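Local coordinates for protein addiction module toxin RelE (Helicobacter pylori, PDB 4LTT) that is a toxin of the RelE family, YafQ subfamily, that probably acts as an RNA-cleaving endonuclease in a toxin-antitoxin system and can bind copper, at residues 24-27 with 28-32. Numbering follows the deposited sequence.
Sequences DSVL and NEVIL
With CG tucked between its own backbone N and carbonyl carbon (chi1 70°), Asp24 turns its carboxylate along the start of the helix toward Asn28, whose CG swings anti to its carbonyl carbon (chi1 -73°) and brings the amide over Asp24 O. The two flat groups, their planes 61° apart, do not bond directly: Asp24 OD2 stays 3.6 Å from Asn28 ND2, and two waters mediate instead. One donates to both Asp24 OD2 (2.7 Å) and Asn28 OD1 (2.8 Å). The other donates to the same OD2 and accepts a weak bond from Asn28 ND2 at 3.3 Å, so that both ends of the amide are used.

Asp24 and Asn28 span the first turn of helix 25-35, with Asp24 at the N-cap position, though its side chain makes no capping bond; Asp23 OD1 accepts from Ser25 N. Side chains four residues apart share a flank of an alpha-helix, as three pairs illustrate here. Four successive backbone bonds, each from N-H of residue i+4 to the carbonyl of residue i, end with Ile31 N to Leu27 O, 2.8 Å long. On the buried flank Leu27 CG meets Ile31 CD1 at 3.7 Å. Leu27 touches Leu81 and Ile31 touches Leu78, both on strand 75-82, packing the helix against the mixed sheet, while Phe14 of helix 8-19 touches both Leu27 and Asp24. Further round, Val26 CG1 approaches Val30 CG2 more loosely, at 4.2 Å, and Phe44 touches both valines.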
loop_
_atom_site.group_PDB
_atom_site.type_symbol
_atom_site.label_atom_id
_atom_site.label_comp_id
_atom_site.label_asym_id
_atom_site.label_seq_id
_atom_site.Cartn_x
_atom_site.Cartn_y
_atom_site.Cartn_z
ATOM N N ASP A 24 9.496 -8.411 -1.577
ATOM C CA ASP A 24 9.126 -7.004 -1.631
ATOM C C ASP A 24 9.693 -6.218 -2.785
ATOM O O ASP A 24 9.610 -4.977 -2.802
ATOM C CB ASP A 24 9.491 -6.352 -0.280
ATOM C CG ASP A 24 10.960 -6.208 -0.056
ATOM O OD1 ASP A 24 11.741 -6.739 -0.880
ATOM O OD2 ASP A 24 11.343 -5.546 0.934
ATOM N N SER A 25 10.218 -6.877 -3.821
ATOM C CA SER A 25 10.876 -6.124 -4.880
ATOM C C SER A 25 9.913 -5.245 -5.655
ATOM O O SER A 25 10.206 -4.060 -5.915
ATOM C CB SER A 25 11.694 -7.032 -5.727
ATOM O OG SER A 25 10.906 -7.818 -6.468
ATOM N N VAL A 26 8.757 -5.774 -6.038
ATOM C CA VAL A 26 7.798 -4.982 -6.720
ATOM C C VAL A 26 7.250 -3.865 -5.804
ATOM O O VAL A 26 7.081 -2.699 -6.253
ATOM C CB VAL A 26 6.636 -5.847 -7.303
ATOM C CG1 VAL A 26 5.552 -4.974 -7.895
ATOM C CG2 VAL A 26 7.248 -6.755 -8.367
ATOM N N LEU A 27 6.954 -4.200 -4.569
ATOM C CA LEU A 27 6.537 -3.210 -3.608
ATOM C C LEU A 27 7.503 -2.013 -3.577
ATOM O O LEU A 27 7.079 -0.843 -3.525
ATOM C CB LEU A 27 6.362 -3.764 -2.206
ATOM C CG LEU A 27 6.028 -2.792 -1.102
ATOM C CD1 LEU A 27 4.659 -2.138 -1.327
ATOM C CD2 LEU A 27 6.047 -3.528 0.212
ATOM N N ASN A 28 8.802 -2.263 -3.473
ATOM C CA ASN A 28 9.744 -1.188 -3.406
ATOM C C ASN A 28 9.680 -0.304 -4.646
ATOM O O ASN A 28 9.854 0.931 -4.538
ATOM C CB ASN A 28 11.167 -1.724 -3.130
ATOM C CG ASN A 28 11.365 -2.201 -1.745
ATOM O OD1 ASN A 28 10.697 -1.755 -0.830
ATOM N ND2 ASN A 28 12.237 -3.206 -1.593
ATOM N N GLU A 29 9.541 -0.920 -5.792
ATOM C CA GLU A 29 9.419 -0.134 -6.998
ATOM C C GLU A 29 8.167 0.716 -7.019
ATOM O O GLU A 29 8.184 1.890 -7.440
ATOM C CB GLU A 29 9.423 -1.054 -8.207
ATOM C CG GLU A 29 9.386 -0.400 -9.572
ATOM C CD GLU A 29 9.060 -1.454 -10.613
ATOM O OE1 GLU A 29 7.927 -1.988 -10.631
ATOM O OE2 GLU A 29 9.916 -1.816 -11.366
ATOM N N VAL A 30 7.054 0.141 -6.572
ATOM C CA VAL A 30 5.773 0.892 -6.462
ATOM C C VAL A 30 5.924 2.079 -5.480
ATOM O O VAL A 30 5.496 3.200 -5.797
ATOM C CB VAL A 30 4.655 -0.028 -5.995
ATOM C CG1 VAL A 30 3.392 0.787 -5.511
ATOM C CG2 VAL A 30 4.306 -1.053 -7.061
ATOM N N ILE A 31 6.564 1.824 -4.326
ATOM C CA ILE A 31 6.728 2.876 -3.363
ATOM C C ILE A 31 7.532 4.014 -3.972
ATOM O O ILE A 31 7.184 5.198 -3.793
ATOM C CB ILE A 31 7.362 2.330 -2.060
ATOM C CG1 ILE A 31 6.321 1.500 -1.293
ATOM C CG2 ILE A 31 7.899 3.473 -1.201
ATOM C CD1 ILE A 31 6.921 0.670 -0.215
ATOM N N LEU A 32 8.621 3.694 -4.688
ATOM C CA LEU A 32 9.417 4.767 -5.251
ATOM C C LEU A 32 8.593 5.583 -6.266
ATOM O O LEU A 32 8.663 6.835 -6.288
ATOM C CB LEU A 32 10.674 4.169 -5.899
ATOM C CG LEU A 32 11.583 5.242 -6.572
ATOM C CD1 LEU A 32 12.113 6.234 -5.570
ATOM C CD2 LEU A 32 12.705 4.533 -7.354
HETATM O O HOH W 1 10.180 -3.142 1.513
HETATM O O HOH W 2 13.602 -4.304 1.232
#